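Local coordinates for protein rubber oxygenase (Streptomyces sp., PDB 5O1L) that cleaves the double bonds of poly(cis-1,4-isoprene) rubber oxidatively with molecular oxygen, using one non-covalently bound b-type heme, at residues 312-317 with 383-388; 132-137 with 236-241; 138-143 with 302-307. All blocks are in the same frame, centred on the assembly; numbering follows the deposited sequence.

Interaction 1 of 3, residues 312-317 with 383-388; sequences AELDAG and RKFVLL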
ATOM      1  N   ALA A 312      14.167   0.481 -13.716  1.00 24.40           N
ATOM      2  CA  ALA A 312      14.949   0.586 -14.924  1.00 27.12           C
ATOM      3  C   ALA A 312      15.645  -0.739 -15.279  1.00 29.27           C
ATOM      4  O   ALA A 312      15.819  -1.027 -16.466  1.00 31.65           O
ATOM      5  CB  ALA A 312      15.955   1.730 -14.798  1.00 27.08           C
ATOM      6  N   GLU A 313      15.983  -1.531 -14.278  1.00 28.80           N
ATOM      7  CA  GLU A 313      16.573  -2.876 -14.476  1.00 32.01           C
ATOM      8  C   GLU A 313      15.630  -4.002 -14.922  1.00 32.70           C
ATOM      9  O   GLU A 313      16.074  -5.046 -15.405  1.00 31.35           O
ATOM     10  CB  GLU A 313      17.275  -3.330 -13.206  1.00 37.27           C
ATOM     11  CG  GLU A 313      18.612  -2.633 -12.977  1.00 44.82           C
ATOM     12  CD  GLU A 313      19.394  -3.221 -11.796  1.00 53.33           C
ATOM     13  OE1 GLU A 313      18.764  -3.815 -10.854  1.00 55.39           O
ATOM     14  OE2 GLU A 313      20.639  -3.050 -11.825  1.00 59.35           O
ATOM     15  N   LEU A 314      14.319  -3.797 -14.798  1.00 28.88           N
ATOM     16  CA  LEU A 314      13.342  -4.800 -15.196  1.00 29.96           C
ATOM     17  C   LEU A 314      13.384  -4.925 -16.691  1.00 31.15           C
ATOM     18  O   LEU A 314      13.781  -3.978 -17.398  1.00 33.77           O
ATOM     19  CB  LEU A 314      11.935  -4.324 -14.792  1.00 29.02           C
ATOM     20  CG  LEU A 314      11.656  -4.213 -13.299  1.00 31.00           C
ATOM     21  CD1 LEU A 314      10.253  -3.693 -13.030  1.00 32.20           C
ATOM     22  CD2 LEU A 314      11.804  -5.585 -12.636  1.00 31.44           C
ATOM     23  N   ASP A 315      12.896  -6.054 -17.202  1.00 33.31           N
ATOM     24  CA  ASP A 315      12.862  -6.293 -18.654  1.00 35.05           C
ATOM     25  C   ASP A 315      11.574  -5.723 -19.235  1.00 34.25           C
ATOM     26  O   ASP A 315      10.841  -6.410 -19.932  1.00 42.58           O
ATOM     27  CB  ASP A 315      12.976  -7.792 -18.984  1.00 39.41           C
ATOM     28  CG  ASP A 315      13.199  -8.057 -20.491  1.00 44.16           C
ATOM     29  OD1 ASP A 315      13.955  -7.299 -21.153  1.00 53.14           O
ATOM     30  OD2 ASP A 315      12.615  -9.029 -21.027  1.00 48.47           O
ATOM     31  N   ALA A 316      11.270  -4.474 -18.905  1.00 30.18           N
ATOM     32  CA  ALA A 316       9.986  -3.895 -19.245  1.00 25.66           C
ATOM     33  C   ALA A 316      10.090  -2.819 -20.310  1.00 25.20           C
ATOM     34  O   ALA A 316       9.074  -2.528 -20.901  1.00 23.79           O
ATOM     35  CB  ALA A 316       9.340  -3.319 -18.011  1.00 24.60           C
ATOM     36  N   GLY A 317      11.241  -2.235 -20.569  1.00 24.14           N
ATOM     37  CA  GLY A 317      11.344  -1.121 -21.498  1.00 23.58           C
ATOM     38  C   GLY A 317      11.135   0.219 -20.824  1.00 21.97           C
ATOM     39  O   GLY A 317      10.940   1.227 -21.496  1.00 24.46           O
ATOM     40  N   ARG A 383       2.590  -1.831 -19.167  1.00 12.52           N
ATOM     41  CA  ARG A 383       1.906  -3.129 -19.118  1.00 13.68           C
ATOM     42  C   ARG A 383       2.897  -4.227 -18.719  1.00 13.74           C
ATOM     43  O   ARG A 383       2.583  -5.037 -17.846  1.00 13.69           O
ATOM     44  CB  ARG A 383       1.319  -3.444 -20.480  1.00 14.88           C
ATOM     45  CG  ARG A 383       0.427  -4.661 -20.481  1.00 16.26           C
ATOM     46  CD  ARG A 383       0.057  -5.146 -21.848  1.00 17.08           C
ATOM     47  NE  ARG A 383       1.214  -5.696 -22.498  1.00 18.37           N
ATOM     48  CZ  ARG A 383       1.597  -6.943 -22.480  1.00 19.39           C
ATOM     49  NH1 ARG A 383       2.673  -7.304 -23.120  1.00 21.01           N
ATOM     50  NH2 ARG A 383       0.873  -7.859 -21.800  1.00 21.70           N
ATOM     51  N   LYS A 384       4.105  -4.206 -19.292  1.00 13.76           N
ATOM     52  CA  LYS A 384       5.085  -5.238 -18.950  1.00 15.97           C
ATOM     53  C   LYS A 384       5.523  -5.048 -17.486  1.00 15.22           C
ATOM     54  O   LYS A 384       5.729  -6.074 -16.760  1.00 15.26           O
ATOM     55  CB  LYS A 384       6.315  -5.150 -19.858  1.00 18.13           C
ATOM     56  CG  LYS A 384       6.054  -5.621 -21.274  1.00 20.65           C
ATOM     57  CD  LYS A 384       7.378  -5.853 -21.942  1.00 23.95           C
ATOM     58  CE  LYS A 384       7.227  -6.472 -23.333  1.00 26.21           C
ATOM     59  NZ  LYS A 384       7.084  -5.467 -24.404  1.00 25.43           N
ATOM     60  N   PHE A 385       5.691  -3.838 -17.022  1.00 14.65           N
ATOM     61  CA  PHE A 385       5.985  -3.560 -15.611  1.00 14.12           C
ATOM     62  C   PHE A 385       4.928  -4.191 -14.694  1.00 14.09           C
ATOM     63  O   PHE A 385       5.287  -4.867 -13.706  1.00 15.00           O
ATOM     64  CB  PHE A 385       6.079  -2.033 -15.401  1.00 15.55           C
ATOM     65  CG  PHE A 385       6.104  -1.548 -14.016  1.00 15.02           C
ATOM     66  CD1 PHE A 385       7.277  -1.599 -13.292  1.00 16.97           C
ATOM     67  CD2 PHE A 385       4.978  -1.072 -13.397  1.00 17.80           C
ATOM     68  CE1 PHE A 385       7.312  -1.176 -11.967  1.00 16.30           C
ATOM     69  CE2 PHE A 385       5.035  -0.581 -12.119  1.00 18.03           C
ATOM     70  CZ  PHE A 385       6.176  -0.656 -11.409  1.00 18.41           C
ATOM     71  N   VAL A 386       3.671  -3.979 -14.975  1.00 14.07           N
ATOM     72  CA  VAL A 386       2.615  -4.506 -14.133  1.00 14.75           C
ATOM     73  C   VAL A 386       2.678  -6.049 -14.121  1.00 15.62           C
ATOM     74  O   VAL A 386       2.538  -6.649 -13.043  1.00 17.48           O
ATOM     75  CB  VAL A 386       1.231  -3.949 -14.558  1.00 15.25           C
ATOM     76  CG1 VAL A 386       0.174  -4.646 -13.707  1.00 15.63           C
ATOM     77  CG2 VAL A 386       1.224  -2.447 -14.280  1.00 15.85           C
ATOM     78  N   LEU A 387       2.869  -6.672 -15.274  1.00 17.25           N
ATOM     79  CA  LEU A 387       2.966  -8.120 -15.336  1.00 19.82           C
ATOM     80  C   LEU A 387       4.128  -8.620 -14.540  1.00 21.03           C
ATOM     81  O   LEU A 387       4.011  -9.652 -13.832  1.00 23.39           O
ATOM     82  CB  LEU A 387       3.063  -8.556 -16.782  1.00 22.97           C
ATOM     83  CG  LEU A 387       1.851  -8.375 -17.636  1.00 28.36           C
ATOM     84  CD1 LEU A 387       2.294  -8.801 -19.033  1.00 31.11           C
ATOM     85  CD2 LEU A 387       0.612  -9.181 -17.183  1.00 32.49           C
ATOM     86  N   LEU A 388       5.243  -7.917 -14.575  1.00 19.33           N
ATOM     87  CA  LEU A 388       6.402  -8.335 -13.796  1.00 22.73           C
ATOM     88  C   LEU A 388       6.107  -8.207 -12.295  1.00 26.70           C
ATOM     89  O   LEU A 388       6.503  -9.092 -11.520  1.00 27.71           O
ATOM     90  CB  LEU A 388       7.657  -7.609 -14.188  1.00 24.14           C
ATOM     91  CG  LEU A 388       8.158  -7.995 -15.575  1.00 25.06           C
ATOM     92  CD1 LEU A 388       9.191  -7.006 -16.114  1.00 27.03           C
ATOM     93  CD2 LEU A 388       8.723  -9.447 -15.658  1.00 27.89           C
TER
HETATM   94  O   HOH W   1       8.191  -2.825 -23.499  1.00 23.99           O
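L314 brings its CD1 methyl to the rim of the F385 ring, close to the ring plane, with L314 CD1 3.6 Å from F385 CD1. A chi1 of 168° sets F385 CG anti to the backbone N, and chi2 turns the ring. L388 adds one methyl to the apolar group: its CD1 lies 4.1 Å from L314 CB and equally far from A316 CB. A316 is the point of nearest backbone approach, its CA 5.1 Å from that of K384, and its small methyl sits over the helix backbone, 3.8 Å from F385 N. The contact lays the turn that follows helix 298-313 on the side of helix 373-393 in this all-alpha protein; D315 is the centre of an inverse gamma turn, with a weak bond from A316 N to L314 O. The polar part runs through water. One water donates to A316 O at 2.8 Å and accepts from K384 NZ at 3.0 Å. K384 starts toward the turn, its CD passing 3.9 Å from A316 O, and then bends at chi4 (89°). The ammonium also makes a salt bridge to E380, one turn earlier on the same helix.

Interaction 2 of 3, residues 132-137 with 236-241; sequences ALYGLG and TFVMRK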
ATOM      1  N   ALA A 132       0.146   0.413 -12.487  1.00 12.82           N
ATOM      2  CA  ALA A 132       1.119   1.477 -12.726  1.00 14.37           C
ATOM      3  C   ALA A 132       1.055   2.509 -11.604  1.00 14.08           C
ATOM      4  O   ALA A 132       2.062   3.021 -11.144  1.00 14.67           O
ATOM      5  CB  ALA A 132       0.870   2.145 -14.062  1.00 15.13           C
ATOM      6  N   LEU A 133      -0.163   2.812 -11.186  1.00 12.54           N
ATOM      7  CA  LEU A 133      -0.339   3.755 -10.087  1.00 14.04           C
ATOM      8  C   LEU A 133       0.194   3.253  -8.773  1.00 14.74           C
ATOM      9  O   LEU A 133       0.839   4.032  -8.067  1.00 16.09           O
ATOM     10  CB  LEU A 133      -1.818   4.137  -9.954  1.00 13.44           C
ATOM     11  CG  LEU A 133      -2.311   5.048 -11.090  1.00 13.76           C
ATOM     12  CD1 LEU A 133      -3.772   5.106 -11.175  1.00 14.36           C
ATOM     13  CD2 LEU A 133      -1.743   6.471 -10.928  1.00 14.89           C
ATOM     14  N   TYR A 134      -0.039   1.994  -8.414  1.00 13.55           N
ATOM     15  CA  TYR A 134       0.580   1.449  -7.224  1.00 13.98           C
ATOM     16  C   TYR A 134       2.076   1.436  -7.326  1.00 15.91           C
ATOM     17  O   TYR A 134       2.757   1.849  -6.398  1.00 17.33           O
ATOM     18  CB  TYR A 134       0.105   0.044  -6.908  1.00 13.51           C
ATOM     19  CG  TYR A 134      -1.364  -0.160  -6.511  1.00 14.12           C
ATOM     20  CD1 TYR A 134      -2.030   0.716  -5.729  1.00 16.06           C
ATOM     21  CD2 TYR A 134      -2.008  -1.354  -6.842  1.00 15.48           C
ATOM     22  CE1 TYR A 134      -3.369   0.472  -5.375  1.00 15.54           C
ATOM     23  CE2 TYR A 134      -3.332  -1.585  -6.503  1.00 17.21           C
ATOM     24  CZ  TYR A 134      -3.979  -0.615  -5.775  1.00 16.72           C
ATOM     25  OH  TYR A 134      -5.308  -0.932  -5.468  1.00 18.09           O
ATOM     26  N   GLY A 135       2.593   0.954  -8.424  1.00 15.20           N
ATOM     27  CA  GLY A 135       4.035   0.657  -8.536  1.00 18.25           C
ATOM     28  C   GLY A 135       4.847   1.883  -8.664  1.00 19.91           C
ATOM     29  O   GLY A 135       5.930   2.001  -8.000  1.00 25.92           O
ATOM     30  N   LEU A 136       4.489   2.789  -9.543  1.00 19.02           N
ATOM     31  CA  LEU A 136       5.231   4.001  -9.752  1.00 21.29           C
ATOM     32  C   LEU A 136       4.707   5.060  -8.876  1.00 23.59           C
ATOM     33  O   LEU A 136       5.521   5.647  -8.170  1.00 26.83           O
ATOM     34  CB  LEU A 136       5.257   4.438 -11.218  1.00 21.97           C
ATOM     35  CG  LEU A 136       5.905   3.419 -12.101  1.00 23.61           C
ATOM     36  CD1 LEU A 136       5.775   3.862 -13.544  1.00 26.42           C
ATOM     37  CD2 LEU A 136       7.364   3.188 -11.741  1.00 23.74           C
ATOM     38  N   GLY A 137       3.389   5.316  -8.870  1.00 18.70           N
ATOM     39  CA  GLY A 137       2.825   6.416  -8.162  1.00 18.94           C
ATOM     40  C   GLY A 137       2.967   6.243  -6.674  1.00 17.75           C
ATOM     41  O   GLY A 137       3.747   6.963  -6.035  1.00 18.26           O
ATOM     42  N   THR A 236      -6.854   6.038  -1.818  1.00 10.90           N
ATOM     43  CA  THR A 236      -7.460   7.317  -2.176  1.00 10.67           C
ATOM     44  C   THR A 236      -6.721   7.918  -3.369  1.00  9.79           C
ATOM     45  O   THR A 236      -7.356   8.553  -4.240  1.00 11.12           O
ATOM     46  CB  THR A 236      -7.333   8.285  -0.972  1.00 11.49           C
ATOM     47  OG1 THR A 236      -7.853   7.518   0.155  1.00 11.92           O
ATOM     48  CG2 THR A 236      -8.199   9.445  -1.130  1.00 11.93           C
ATOM     49  N   PHE A 237      -5.400   7.800  -3.380  1.00 10.28           N
ATOM     50  CA  PHE A 237      -4.608   8.297  -4.505  1.00 11.16           C
ATOM     51  C   PHE A 237      -4.939   7.606  -5.805  1.00 11.13           C
ATOM     52  O   PHE A 237      -5.178   8.262  -6.837  1.00 11.56           O
ATOM     53  CB  PHE A 237      -3.097   8.052  -4.183  1.00 12.52           C
ATOM     54  CG  PHE A 237      -2.174   8.275  -5.364  1.00 14.90           C
ATOM     55  CD1 PHE A 237      -1.915   9.495  -5.781  1.00 16.64           C
ATOM     56  CD2 PHE A 237      -1.602   7.184  -5.971  1.00 16.56           C
ATOM     57  CE1 PHE A 237      -0.980   9.696  -6.887  1.00 17.25           C
ATOM     58  CE2 PHE A 237      -0.739   7.333  -7.049  1.00 18.54           C
ATOM     59  CZ  PHE A 237      -0.444   8.592  -7.464  1.00 17.91           C
ATOM     60  N   VAL A 238      -5.007   6.292  -5.817  1.00 11.87           N
ATOM     61  CA  VAL A 238      -5.275   5.577  -7.061  1.00 12.63           C
ATOM     62  C   VAL A 238      -6.602   5.929  -7.598  1.00 11.85           C
ATOM     63  O   VAL A 238      -6.735   6.133  -8.830  1.00 12.43           O
ATOM     64  CB  VAL A 238      -5.108   4.057  -6.855  1.00 14.06           C
ATOM     65  CG1 VAL A 238      -5.609   3.246  -8.033  1.00 16.67           C
ATOM     66  CG2 VAL A 238      -3.705   3.770  -6.617  1.00 16.82           C
ATOM     67  N   MET A 239      -7.648   5.979  -6.769  1.00 10.69           N
ATOM     68  CA  MET A 239      -8.990   6.352  -7.274  1.00 12.49           C
ATOM     69  C   MET A 239      -8.948   7.742  -7.846  1.00 12.27           C
ATOM     70  O   MET A 239      -9.554   7.983  -8.932  1.00 13.14           O
ATOM     71  CB  MET A 239     -10.051   6.190  -6.186  1.00 14.28           C
ATOM     72  CG  MET A 239     -11.433   6.492  -6.662  1.00 15.87           C
ATOM     73  SD  MET A 239     -11.962   5.468  -8.076  1.00 19.99           S
ATOM     74  CE  MET A 239     -11.944   3.821  -7.354  1.00 18.70           C
ATOM     75  N   ARG A 240      -8.322   8.686  -7.158  1.00 11.68           N
ATOM     76  CA  ARG A 240      -8.251  10.049  -7.680  1.00 12.79           C
ATOM     77  C   ARG A 240      -7.602  10.084  -9.034  1.00 12.48           C
ATOM     78  O   ARG A 240      -8.113  10.754  -9.985  1.00 13.73           O
ATOM     79  CB  ARG A 240      -7.556  11.001  -6.741  1.00 13.88           C
ATOM     80  CG  ARG A 240      -7.385  12.418  -7.271  1.00 15.25           C
ATOM     81  CD  ARG A 240      -6.711  13.333  -6.237  1.00 17.79           C
ATOM     82  NE  ARG A 240      -5.324  12.982  -5.849  1.00 19.93           N
ATOM     83  CZ  ARG A 240      -4.201  13.268  -6.496  1.00 25.03           C
ATOM     84  NH1 ARG A 240      -4.168  13.908  -7.665  1.00 28.71           N
ATOM     85  NH2 ARG A 240      -3.056  12.874  -5.970  1.00 29.58           N
ATOM     86  N   LYS A 241      -6.501   9.428  -9.183  1.00 11.88           N
ATOM     87  CA  LYS A 241      -5.786   9.476 -10.470  1.00 12.50           C
ATOM     88  C   LYS A 241      -6.555   8.761 -11.558  1.00 13.30           C
ATOM     89  O   LYS A 241      -6.618   9.294 -12.720  1.00 13.30           O
ATOM     90  CB  LYS A 241      -4.424   8.854 -10.333  1.00 12.96           C
ATOM     91  CG  LYS A 241      -3.460   9.600  -9.482  1.00 14.63           C
ATOM     92  CD  LYS A 241      -3.293  11.079  -9.807  1.00 15.76           C
ATOM     93  CE  LYS A 241      -2.865  11.307 -11.259  1.00 17.16           C
ATOM     94  NZ  LYS A 241      -2.585  12.760 -11.454  1.00 19.48           N
TER
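F237 and V238 of helix 224-244 meet L133, Y134 and G137 of helix 127-142. This is a buried helix-helix crossing within the globin-clan catalytic domain: the short axes approach to 9.9 Å, and their N-to-C directions differ by 117°. In sequence order, F237 comes first. Its chi1 of 169° sets CG anti to the backbone N, and the CE2 edge of the ring meets the backbone of the first helix at L133 O and G137 CA. F237 CE2 lies 3.8 Å from L133 O, which sits in the ring plane. G137, with no CB, lets F237 CE2 come equally close to its CA, in an oblique approach. A wider pi-type turn spans 133-137; the bond from G137 N to A132 O is weak, while L133 O probably accepts the N-H of S138.

V238 follows, at the nearest backbone approach, 6.1 Å between its CA and that of L133. Its CG2 methyl serves both neighbours, lying 3.9 Å from L133 CB and 3.5 Å from Y134 CE1. The Y134 side chain starts away from helix 224-244, yet its ring crosses the valine at about a right angle. The hydroxyl of Y134 is held by hydrogen bonds to Y257 and W261.

One turn on, K241 contributes its aliphatic base. K241 CG rests 3.6 Å above one face of the F237 ring, offset toward the rim. Beyond it, bends at chi2 and chi3 turn the chain away from helix 127-142, and its NZ is held by Q244 and the carbonyl of T330. L133 crosses this lysine at about a right angle, with CD2 3.6 Å from K241 CB.

Interaction 3 of 3, residues 138-143 with 302-307; sequences SGLMST and ALTEVL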
ATOM      1  N   SER A 138       2.246   5.298  -6.092  1.00 17.02           N
ATOM      2  CA  SER A 138       2.295   5.104  -4.629  1.00 16.14           C
ATOM      3  C   SER A 138       3.679   4.675  -4.180  1.00 17.53           C
ATOM      4  O   SER A 138       4.177   5.160  -3.178  1.00 17.43           O
ATOM      5  CB  SER A 138       1.286   4.043  -4.171  1.00 17.67           C
ATOM      6  OG  SER A 138      -0.006   4.307  -4.625  1.00 18.30           O
ATOM      7  N   GLY A 139       4.349   3.845  -4.961  1.00 17.49           N
ATOM      8  CA  GLY A 139       5.698   3.400  -4.570  1.00 18.12           C
ATOM      9  C   GLY A 139       6.700   4.539  -4.478  1.00 18.62           C
ATOM     10  O   GLY A 139       7.408   4.667  -3.499  1.00 19.45           O
ATOM     11  N   LEU A 140       6.735   5.433  -5.460  1.00 18.28           N
ATOM     12  CA  LEU A 140       7.573   6.617  -5.378  1.00 18.23           C
ATOM     13  C   LEU A 140       7.070   7.607  -4.344  1.00 18.81           C
ATOM     14  O   LEU A 140       7.868   8.200  -3.607  1.00 19.60           O
ATOM     15  CB  LEU A 140       7.722   7.306  -6.742  1.00 19.33           C
ATOM     16  CG  LEU A 140       8.702   6.592  -7.658  1.00 20.07           C
ATOM     17  CD1 LEU A 140       8.605   6.956  -9.140  1.00 22.74           C
ATOM     18  CD2 LEU A 140      10.127   6.801  -7.156  1.00 20.55           C
ATOM     19  N   MET A 141       5.745   7.798  -4.219  1.00 17.58           N
ATOM     20  CA  MET A 141       5.262   8.687  -3.204  1.00 19.03           C
ATOM     21  C   MET A 141       5.709   8.254  -1.837  1.00 18.47           C
ATOM     22  O   MET A 141       5.904   9.136  -0.982  1.00 18.91           O
ATOM     23  CB  MET A 141       3.715   8.754  -3.228  1.00 19.65           C
ATOM     24  CG  MET A 141       3.217   9.960  -2.494  1.00 20.22           C
ATOM     25  SD  MET A 141       1.488   9.945  -2.092  1.00 20.14           S
ATOM     26  CE  MET A 141       0.717   9.291  -3.556  1.00 20.15           C
ATOM     27  N   SER A 142       5.819   6.953  -1.585  1.00 18.58           N
ATOM     28  CA  SER A 142       6.208   6.438  -0.276  1.00 18.71           C
ATOM     29  C   SER A 142       7.580   6.975   0.168  1.00 19.77           C
ATOM     30  O   SER A 142       7.792   7.194   1.371  1.00 19.66           O
ATOM     31  CB  SER A 142       6.210   4.955  -0.269  1.00 20.16           C
ATOM     32  OG  SER A 142       7.421   4.440  -0.826  1.00 21.43           O
ATOM     33  N   THR A 143       8.410   7.317  -0.797  1.00 18.84           N
ATOM     34  CA  THR A 143       9.762   7.881  -0.481  1.00 19.43           C
ATOM     35  C   THR A 143       9.694   9.316  -0.047  1.00 19.68           C
ATOM     36  O   THR A 143      10.697   9.860   0.487  1.00 19.88           O
ATOM     37  CB  THR A 143      10.755   7.681  -1.659  1.00 18.92           C
ATOM     38  OG1 THR A 143      10.419   8.555  -2.765  1.00 21.12           O
ATOM     39  CG2 THR A 143      10.787   6.266  -2.115  1.00 19.28           C
ATOM     40  N   ALA A 302      17.534   7.996  -0.485  1.00 27.86           N
ATOM     41  CA  ALA A 302      18.227   6.758  -0.735  1.00 28.59           C
ATOM     42  C   ALA A 302      17.294   5.780  -1.352  1.00 27.79           C
ATOM     43  O   ALA A 302      17.625   5.138  -2.309  1.00 28.62           O
ATOM     44  CB  ALA A 302      18.803   6.188   0.558  1.00 29.54           C
ATOM     45  N   LEU A 303      16.091   5.665  -0.805  1.00 26.29           N
ATOM     46  CA  LEU A 303      15.133   4.709  -1.335  1.00 25.35           C
ATOM     47  C   LEU A 303      14.639   5.022  -2.756  1.00 25.86           C
ATOM     48  O   LEU A 303      14.443   4.106  -3.527  1.00 24.06           O
ATOM     49  CB  LEU A 303      13.938   4.611  -0.382  1.00 24.91           C
ATOM     50  CG  LEU A 303      14.243   4.098   1.020  1.00 25.35           C
ATOM     51  CD1 LEU A 303      13.054   4.157   1.990  1.00 25.78           C
ATOM     52  CD2 LEU A 303      14.779   2.721   0.989  1.00 25.87           C
ATOM     53  N   THR A 304      14.418   6.289  -3.062  1.00 24.34           N
ATOM     54  CA  THR A 304      14.023   6.684  -4.414  1.00 25.68           C
ATOM     55  C   THR A 304      15.054   6.160  -5.433  1.00 26.01           C
ATOM     56  O   THR A 304      14.711   5.634  -6.484  1.00 24.84           O
ATOM     57  CB  THR A 304      13.933   8.198  -4.528  1.00 25.45           C
ATOM     58  OG1 THR A 304      13.096   8.727  -3.488  1.00 25.49           O
ATOM     59  CG2 THR A 304      13.393   8.602  -5.854  1.00 27.13           C
ATOM     60  N   GLU A 305      16.335   6.343  -5.129  1.00 26.25           N
ATOM     61  CA  GLU A 305      17.371   5.950  -6.089  1.00 29.22           C
ATOM     62  C   GLU A 305      17.394   4.456  -6.249  1.00 27.91           C
ATOM     63  O   GLU A 305      17.462   3.950  -7.376  1.00 27.58           O
ATOM     64  CB  GLU A 305      18.750   6.465  -5.646  1.00 31.61           C
ATOM     65  CG  GLU A 305      19.929   5.680  -6.207  1.00 36.75           C
ATOM     66  CD  GLU A 305      21.288   6.339  -5.919  1.00 43.36           C
ATOM     67  OE1 GLU A 305      21.354   7.270  -5.046  1.00 48.08           O
ATOM     68  OE2 GLU A 305      22.296   5.924  -6.590  1.00 46.54           O
ATOM     69  N   VAL A 306      17.205   3.727  -5.148  1.00 27.86           N
ATOM     70  CA  VAL A 306      17.117   2.272  -5.241  1.00 27.42           C
ATOM     71  C   VAL A 306      15.900   1.859  -6.078  1.00 25.28           C
ATOM     72  O   VAL A 306      16.022   1.031  -6.956  1.00 26.08           O
ATOM     73  CB  VAL A 306      17.073   1.574  -3.870  1.00 29.02           C
ATOM     74  CG1 VAL A 306      16.884   0.092  -4.067  1.00 30.95           C
ATOM     75  CG2 VAL A 306      18.391   1.783  -3.120  1.00 31.96           C
ATOM     76  N   LEU A 307      14.722   2.427  -5.797  1.00 23.56           N
ATOM     77  CA  LEU A 307      13.550   2.034  -6.559  1.00 23.36           C
ATOM     78  C   LEU A 307      13.698   2.395  -8.049  1.00 24.11           C
ATOM     79  O   LEU A 307      13.329   1.600  -8.910  1.00 23.33           O
ATOM     80  CB  LEU A 307      12.313   2.718  -6.001  1.00 24.26           C
ATOM     81  CG  LEU A 307      10.960   2.376  -6.634  1.00 25.68           C
ATOM     82  CD1 LEU A 307      10.740   0.873  -6.624  1.00 25.03           C
ATOM     83  CD2 LEU A 307       9.853   3.082  -5.851  1.00 26.02           C
TER
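T143 and T304 bring their hydroxyls together, OG1 to OG1 at 2.8 Å, where the backbones are also nearest, 5.9 Å between the two CA atoms. Each oxygen has a hydrogen-bond partner on its own side of the contact. T143 OG1 donates to L140 O at 2.7 Å, lying in the carbonyl plane with a C=O...donor angle of 149°; the same carbonyl takes the backbone N-H of T143, so two bonds grip it. A chi1 of 72° puts T143 OG1 between its backbone N and carbonyl carbon, from where it can turn back to L140. T304 OG1 is bonded to the carbonyl of G300. S142 OG likewise donates to G139 O, three residues back, from a position tilted out of the carbonyl plane.

The C-terminal part of helix 127-142 lies beside helix 298-313, nearly antiparallel at 150° with 9.7 Å between the short axes, inside the globin-clan catalytic domain.

Apolar contacts fill the rest. L307 reaches across with CG anti to the backbone N, and its CD2 methyl covers G139, 3.7 Å from the carbonyl C, where no side chain stands between. L140 CD2 meets two groups, each at 4.0 Å: L307 CD2, whose side chain it crosses obliquely, and T304 CG2, approached at about a right angle. Beyond the hydroxyl pair, T143 CG2 lies against L303 CB.

Helix 127-142 links interactions 2 and 3, whose centres are 14 Å apart: 132-137 runs directly into 138-143, with probable backbone bonds from S138 N to L133 O (2.7 Å) and from G139 N to Y134 O (2.9 Å). F237 of interaction 2 also packs on interaction 3, its CD1 3.5 Å from M141 CE. Interaction 1 touches interaction 2 through V386 CG2, 3.5 Å from A132 N, and F385 CZ, 3.8 Å from G135 CA. It shares helix 298-313 with interaction 3 without touching it. The three contacts lie away from the heme iron site, though the side chains of L303 and Y134 are about 9 and 10 Å from the heme, and a bound imidazole lies about 4 Å from G139.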